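PDB 3NPP: pfam DUF1093 family protein from Bacillus subtilis, which is of unknown function, a small, mostly beta-strand protein of the DUF1093 family, probably made with an N-terminal signal sequence. Local coordinates for residues Thr31-Asn36 against Lys41-Phe46; Ala48-Arg53 against Glu68-Val73; Leu58-Lys61 against Tyr66-Thr69. All coordinates share one frame; numbering follows the deposited sequence.

Contact 1: Thr31-Asn36 against Lys41-Phe46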
# COMPACT_ATOMS: atom_id res chain seq x y z
N THR A 31 -10.67 3.34 16.14
CA THR A 31 -10.90 4.34 15.10
C THR A 31 -10.80 5.70 15.77
O THR A 31 -11.68 6.05 16.55
CB THR A 31 -12.25 4.18 14.41
OG1 THR A 31 -12.26 2.94 13.69
CG2 THR A 31 -12.51 5.34 13.42
N LEU A 32 -9.74 6.44 15.47
CA LEU A 32 -9.39 7.63 16.21
C LEU A 32 -9.09 8.76 15.24
O LEU A 32 -8.65 8.51 14.12
CB LEU A 32 -8.15 7.34 17.07
CG LEU A 32 -8.27 6.25 18.14
CD1 LEU A 32 -6.93 5.91 18.72
CD2 LEU A 32 -9.23 6.69 19.23
N ASP A 33 -9.32 10.01 15.69
CA ASP A 33 -8.86 11.18 14.96
C ASP A 33 -7.43 11.43 15.30
O ASP A 33 -7.03 11.28 16.44
CB ASP A 33 -9.69 12.43 15.31
CG ASP A 33 -11.10 12.35 14.77
OD1 ASP A 33 -11.37 11.61 13.78
OD2 ASP A 33 -11.94 13.06 15.34
N GLY A 34 -6.66 11.85 14.31
CA GLY A 34 -5.22 12.05 14.49
C GLY A 34 -4.68 13.09 13.55
O GLY A 34 -5.45 13.79 12.89
N TYR A 35 -3.36 13.23 13.52
CA TYR A 35 -2.71 14.22 12.69
C TYR A 35 -1.54 13.58 12.00
O TYR A 35 -0.81 12.81 12.64
CB TYR A 35 -2.31 15.46 13.53
CG TYR A 35 -3.55 16.17 14.10
CD1 TYR A 35 -4.14 15.74 15.30
CD2 TYR A 35 -4.22 17.17 13.37
CE1 TYR A 35 -5.33 16.32 15.78
CE2 TYR A 35 -5.40 17.78 13.87
CZ TYR A 35 -5.94 17.33 15.06
OH TYR A 35 -7.09 17.88 15.57
N ASN A 36 -1.34 13.88 10.72
CA ASN A 36 -0.16 13.37 10.02
C ASN A 36 1.07 14.21 10.36
O ASN A 36 0.96 15.12 11.22
CB ASN A 36 -0.43 13.16 8.51
CG ASN A 36 -0.38 14.44 7.67
OD1 ASN A 36 -0.28 15.58 8.18
ND2 ASN A 36 -0.47 14.25 6.36
N LYS A 41 -5.35 16.98 9.71
CA LYS A 41 -6.30 16.11 10.45
C LYS A 41 -6.66 14.86 9.63
O LYS A 41 -6.86 14.96 8.41
CB LYS A 41 -7.58 16.89 10.84
CG LYS A 41 -8.39 16.24 12.01
CD LYS A 41 -9.44 17.25 12.58
CE LYS A 41 -10.15 16.72 13.86
NZ LYS A 41 -10.96 17.79 14.53
N GLU A 42 -6.69 13.70 10.30
CA GLU A 42 -6.96 12.39 9.68
C GLU A 42 -7.86 11.53 10.58
O GLU A 42 -7.90 11.73 11.77
CB GLU A 42 -5.66 11.58 9.47
CG GLU A 42 -4.47 12.31 8.97
CD GLU A 42 -4.58 12.83 7.55
OE1 GLU A 42 -5.64 12.63 6.87
OE2 GLU A 42 -3.57 13.38 7.08
N GLU A 43 -8.53 10.56 10.00
CA GLU A 43 -9.19 9.49 10.75
C GLU A 43 -8.47 8.22 10.41
O GLU A 43 -8.26 7.94 9.25
CB GLU A 43 -10.66 9.40 10.38
CG GLU A 43 -11.50 8.40 11.28
CD GLU A 43 -12.80 7.95 10.59
OE1 GLU A 43 -13.78 8.72 10.65
OE2 GLU A 43 -12.81 6.84 9.97
N VAL A 44 -8.09 7.45 11.42
CA VAL A 44 -7.37 6.21 11.20
C VAL A 44 -8.07 5.06 11.95
O VAL A 44 -8.42 5.21 13.11
CB VAL A 44 -5.87 6.36 11.58
CG1 VAL A 44 -5.68 6.80 13.04
CG2 VAL A 44 -5.11 5.09 11.25
N THR A 45 -8.31 3.96 11.25
CA THR A 45 -8.74 2.70 11.80
C THR A 45 -7.57 1.74 11.74
O THR A 45 -7.00 1.56 10.69
CB THR A 45 -9.89 2.15 10.99
OG1 THR A 45 -11.02 2.99 11.19
CG2 THR A 45 -10.25 0.71 11.40
N PHE A 46 -7.22 1.14 12.87
CA PHE A 46 -6.13 0.22 12.95
C PHE A 46 -6.40 -0.81 14.04
O PHE A 46 -7.32 -0.63 14.88
CB PHE A 46 -4.84 0.96 13.21
CG PHE A 46 -4.79 1.68 14.55
CD1 PHE A 46 -5.35 2.94 14.70
CD2 PHE A 46 -4.20 1.08 15.65
CE1 PHE A 46 -5.30 3.58 15.90
CE2 PHE A 46 -4.16 1.71 16.87
CZ PHE A 46 -4.69 2.95 17.01

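Contact 2: Ala48-Arg53 against Glu68-Val73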
# COMPACT_ATOMS: atom_id res chain seq x y z
N ALA A 48 -4.59 -3.64 16.97
CA ALA A 48 -3.44 -4.12 17.73
C ALA A 48 -3.75 -5.51 18.25
O ALA A 48 -4.91 -5.84 18.48
CB ALA A 48 -3.11 -3.14 18.88
N GLY A 49 -2.72 -6.31 18.46
CA GLY A 49 -2.85 -7.66 19.03
C GLY A 49 -3.02 -7.71 20.53
O GLY A 49 -3.01 -8.80 21.11
N LYS A 50 -3.12 -6.52 21.19
CA LYS A 50 -3.51 -6.40 22.58
C LYS A 50 -4.28 -5.09 22.78
O LYS A 50 -4.25 -4.20 21.90
CB LYS A 50 -2.25 -6.42 23.48
CG LYS A 50 -1.26 -5.23 23.25
CD LYS A 50 0.12 -5.54 23.84
CE LYS A 50 0.99 -4.29 24.00
NZ LYS A 50 2.49 -4.61 23.88
N GLU A 51 -4.97 -4.99 23.93
CA GLU A 51 -5.60 -3.73 24.32
C GLU A 51 -4.55 -2.76 24.77
O GLU A 51 -3.71 -3.09 25.58
CB GLU A 51 -6.61 -3.94 25.44
CG GLU A 51 -7.82 -4.68 24.97
CD GLU A 51 -8.79 -5.04 26.09
OE1 GLU A 51 -8.72 -4.40 27.17
OE2 GLU A 51 -9.63 -5.95 25.86
N LEU A 52 -4.59 -1.56 24.22
CA LEU A 52 -3.59 -0.55 24.45
C LEU A 52 -3.96 0.28 25.68
O LEU A 52 -5.14 0.40 26.04
CB LEU A 52 -3.46 0.34 23.22
CG LEU A 52 -3.09 -0.36 21.90
CD1 LEU A 52 -3.17 0.63 20.75
CD2 LEU A 52 -1.68 -1.03 21.97
N ARG A 53 -2.95 0.88 26.30
CA ARG A 53 -3.12 1.63 27.55
C ARG A 53 -3.84 2.94 27.24
O ARG A 53 -3.50 3.62 26.29
CB ARG A 53 -1.75 1.89 28.18
CG ARG A 53 -1.78 2.57 29.56
CD ARG A 53 -0.38 2.64 30.18
N GLU A 68 -0.20 0.14 7.87
CA GLU A 68 0.70 -1.01 7.95
C GLU A 68 1.11 -1.42 9.33
O GLU A 68 1.16 -2.61 9.62
CB GLU A 68 1.94 -0.72 7.14
CG GLU A 68 1.62 -0.51 5.69
CD GLU A 68 2.78 -0.83 4.78
OE1 GLU A 68 3.89 -0.34 5.06
OE2 GLU A 68 2.55 -1.48 3.74
N THR A 69 1.40 -0.44 10.20
CA THR A 69 1.99 -0.71 11.52
C THR A 69 1.54 0.32 12.55
O THR A 69 1.15 1.44 12.19
CB THR A 69 3.55 -0.70 11.51
OG1 THR A 69 4.00 0.62 11.33
CG2 THR A 69 4.15 -1.63 10.47
N TRP A 70 1.58 -0.07 13.82
CA TRP A 70 1.41 0.84 14.96
C TRP A 70 2.66 0.81 15.82
O TRP A 70 3.33 -0.21 15.88
CB TRP A 70 0.19 0.46 15.79
CG TRP A 70 0.28 -0.79 16.55
CD1 TRP A 70 -0.11 -2.03 16.12
CD2 TRP A 70 0.72 -0.94 17.90
NE1 TRP A 70 0.10 -2.95 17.13
CE2 TRP A 70 0.62 -2.31 18.23
CE3 TRP A 70 1.23 -0.04 18.86
CZ2 TRP A 70 1.00 -2.82 19.49
CZ3 TRP A 70 1.60 -0.55 20.14
CH2 TRP A 70 1.47 -1.90 20.44
N GLU A 71 2.95 1.93 16.50
CA GLU A 71 4.10 2.03 17.38
C GLU A 71 3.78 3.04 18.45
O GLU A 71 3.33 4.13 18.14
CB GLU A 71 5.34 2.49 16.59
CG GLU A 71 6.58 2.72 17.46
CD GLU A 71 7.82 3.02 16.67
OE1 GLU A 71 7.71 3.58 15.57
OE2 GLU A 71 8.92 2.70 17.17
N GLU A 72 4.01 2.70 19.72
CA GLU A 72 3.80 3.69 20.78
C GLU A 72 4.94 4.72 20.71
O GLU A 72 6.11 4.33 20.54
CB GLU A 72 3.75 3.07 22.18
CG GLU A 72 3.44 4.16 23.33
CD GLU A 72 3.43 3.61 24.72
OE1 GLU A 72 3.83 2.46 24.93
OE2 GLU A 72 3.00 4.36 25.63
N VAL A 73 4.59 6.00 20.86
CA VAL A 73 5.56 7.12 21.00
C VAL A 73 5.22 7.96 22.23
O VAL A 73 4.16 7.79 22.83
CB VAL A 73 5.57 8.02 19.72
CG1 VAL A 73 6.00 7.20 18.48
CG2 VAL A 73 4.20 8.68 19.49
O HOH W 1 -0.14 -5.83 17.58

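Contact 3: Leu58-Lys61 against Tyr66-Thr69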
# COMPACT_ATOMS: atom_id res chain seq x y z
N LEU A 58 0.25 7.05 19.95
CA LEU A 58 0.61 6.06 18.93
C LEU A 58 0.95 6.76 17.63
O LEU A 58 0.36 7.81 17.32
CB LEU A 58 -0.55 5.07 18.70
CG LEU A 58 -0.32 3.62 19.13
CD1 LEU A 58 -0.18 3.50 20.69
CD2 LEU A 58 -1.47 2.72 18.61
N LYS A 59 1.90 6.19 16.90
CA LYS A 59 2.19 6.53 15.51
C LYS A 59 1.71 5.33 14.63
O LYS A 59 2.18 4.21 14.79
CB LYS A 59 3.70 6.77 15.35
CG LYS A 59 4.16 7.10 13.91
CD LYS A 59 5.71 7.27 13.82
CE LYS A 59 6.49 5.91 14.01
NZ LYS A 59 6.22 4.51 13.17
N VAL A 60 0.81 5.60 13.68
CA VAL A 60 0.30 4.59 12.75
C VAL A 60 0.84 4.92 11.36
O VAL A 60 0.52 5.97 10.80
CB VAL A 60 -1.24 4.55 12.74
CG1 VAL A 60 -1.76 3.45 11.91
CG2 VAL A 60 -1.77 4.40 14.18
N LYS A 61 1.64 4.00 10.79
CA LYS A 61 2.31 4.24 9.52
C LYS A 61 1.44 3.69 8.40
O LYS A 61 0.93 2.55 8.50
CB LYS A 61 3.66 3.56 9.52
CG LYS A 61 4.48 3.77 8.25
CD LYS A 61 5.84 3.14 8.33
CE LYS A 61 5.81 1.62 8.21
NZ LYS A 61 7.15 1.03 8.51
N TYR A 66 -3.45 2.95 3.17
CA TYR A 66 -3.41 1.64 3.81
C TYR A 66 -2.47 1.69 5.02
O TYR A 66 -1.29 1.92 4.87
CB TYR A 66 -2.96 0.58 2.79
CG TYR A 66 -2.59 -0.80 3.34
CD1 TYR A 66 -3.59 -1.67 3.80
CD2 TYR A 66 -1.25 -1.30 3.26
CE1 TYR A 66 -3.30 -2.99 4.24
CE2 TYR A 66 -0.94 -2.64 3.73
CZ TYR A 66 -1.99 -3.46 4.23
OH TYR A 66 -1.77 -4.76 4.68
N VAL A 67 -3.03 1.44 6.20
CA VAL A 67 -2.29 1.32 7.43
C VAL A 67 -1.48 0.03 7.48
O VAL A 67 -2.01 -1.05 7.24
CB VAL A 67 -3.24 1.25 8.65
CG1 VAL A 67 -2.42 1.06 9.90
CG2 VAL A 67 -4.09 2.51 8.77
N GLU A 68 -0.20 0.14 7.87
CA GLU A 68 0.70 -1.01 7.95
C GLU A 68 1.11 -1.42 9.33
O GLU A 68 1.16 -2.61 9.62
CB GLU A 68 1.94 -0.72 7.14
CG GLU A 68 1.62 -0.51 5.69
CD GLU A 68 2.78 -0.83 4.78
OE1 GLU A 68 3.89 -0.34 5.06
OE2 GLU A 68 2.55 -1.48 3.74
N THR A 69 1.40 -0.44 10.20
CA THR A 69 1.99 -0.71 11.52
C THR A 69 1.54 0.32 12.55
O THR A 69 1.15 1.44 12.19
CB THR A 69 3.55 -0.70 11.51
OG1 THR A 69 4.00 0.62 11.33
CG2 THR A 69 4.15 -1.63 10.47
O HOH W 2 4.00 2.70 13.19
O HOH W 3 5.70 -1.51 7.13

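Contact 1: Thr31-Asn36 against Lys41-Phe46
The extended chain of Lys41 runs alongside the Tyr35 ring from its base to its hydroxyl. Lys41 CA, 3.7 Å from Tyr35 CD2, comes at the ring obliquely, and the lysine continues until its CE stands 3.7 Å from Tyr35 OH. The two residues are paired across the strands and share a face of the sheet; with Tyr35 CG anti to the carbonyl carbon (chi1 -64°) the ring comes close to Lys41, and Val82, Lys85 and Leu86 of helix 80-86 also touch it. With a serine here, the lysine methylenes would probably lose the flat surface they follow, and helix 80-86 a packing partner. Leu32 CD1 lies at the edge of the Phe46 ring, near its plane, 4.0 Å from Phe46 CE1. The Asn36 amide and Glu42 carboxylate touch with their planes 65° apart; their hydrogen bonds go elsewhere, to Gln10 and to the amino group of Gly1 of the second subunit.

Thr31 and Thr45 join through their hydroxyls, OG1 to OG1 2.8 Å. Between the side chains the backbone closes in paired bonds: Leu32 N to Val44 O and Val44 N to Leu32 O are both 3.0 Å, and Gly34 N to Glu42 O is 2.8 Å. Glu43 and Val44 also pair in parallel with a strand of the second subunit. This is an antiparallel beta hairpin of strands 27-35 and 41-48, within a three-stranded sheet that runs on across the dimer interface.

Contact 2: Ala48-Arg53 against Glu68-Val73
Ala48 and Leu52 sit over the same face of the Trp70 indole, one at each end of the ring system, and this is the tight part of the contact. The Ala48 methyl, CB, lies 4.1 Å from the centroid of the five-membered ring, displaced toward the rim. Leu52 CD2 stands over the six-membered ring, 4.0 Å from its centroid and 25° off the normal. Both are CH-pi contacts; the closest atoms of the second are Leu52 CD2 and Trp70 CH2, 3.6 Å apart. Trp70 CG lies between the backbone N and the carbonyl carbon (chi1 69°), and from there the indole reaches across to the loop.

In the fold, this is the long connection between strands 41-48 and 57-63 coming over the last strand of a neighbouring antiparallel sheet. The two backbones stay apart, with no hydrogen bond between them, and one indole spans the gap. Leu58 of strand 57-63 touches both Leu52 and Trp70.

Away from that face the packing is looser and wetter. A single water lies in the indole plane at its edge, accepting from Trp70 NE1 at 2.9 Å and from Gly49 N at 2.8 Å; the face under Ala48 and Leu52 is apolar, while the N-H at the edge is met by water. Lys50 approaches another stretch of the edge with CE, 4.3 Å from Trp70 CH2, and its ammonium goes on to a glycerol.

Contact 3: Leu58-Lys61 against Tyr66-Thr69
Lys61 and the pair Glu68 and Thr69 carry the backbone bonds. Lys61 N gives a hydrogen bond to Thr69 O, 3.0 Å long, with the donor tilted 25° from the carbonyl plane. In return Lys61 O takes Glu68 N at 2.7 Å in a nearly straight bond, and Thr69 N only weakly, at 3.5 Å. Two residues on one strand thus face one on the other, which makes this a classic beta bulge, set in the antiparallel hairpin of strands 57-63 and 66-73. Thr69 O also receives a CA-H contact from Val60.

Among the side chains, the Thr69 hydroxyl rests against the Lys61 chain, OG1 3.5 Å from Lys61 CB. It lies between the backbone N and the carbonyl carbon (chi1 70°), turned toward the lysine. Lys61 is extended as far as CD, and a bend at chi3 (74°) returns its CE to the neighbourhood of Thr69 OG1. On the face opposite Lys61 and Thr69, Val44 of strand 41-48 touches both Val60 and Val67.

Water supplies further links. One water joins Lys59 O and Lys59 NZ, both at 2.9 Å, to Thr69 OG1 at 2.8 Å. Another passes from Glu68 OE1, 3.0 Å, to Lys61 NZ in a weak bond.

The charged ends find their salt bridges outside this pairing, Glu68 with Lys63 and Lys59 with Glu71, while a sulfate lies close to the Lys61 side chain. Lys61 NZ and Glu68 OE1 stay 4.9 Å apart with a water between them, and any attraction is probably weak. Between these segments the direct hydrogen bonds are all backbone ones, with a hydrated, charged face opposite an apolar one.

In the fold
From the N terminus, contact 1 comes first and closes the short turn between strands 27-35 and 41-48. It is complete before contact 2 opens at Ala48, so the two are in series. Contact 2 closes a much longer loop, from the end of strand 41-48 to strand 66-73. Contact 3 nests inside that loop, folding strand 57-63 back on strand 66-73, where it shares Glu68 and Thr69 with contact 2. The two sheets meet where Phe46 and Val44 of contact 1 pack on Leu58, Val60 and Val67 of contact 3. Leu52 of contact 2 reaches Phe46 and Leu58, joining the loop to both sheets, and contacts 1 and 3 both touch the second subunit.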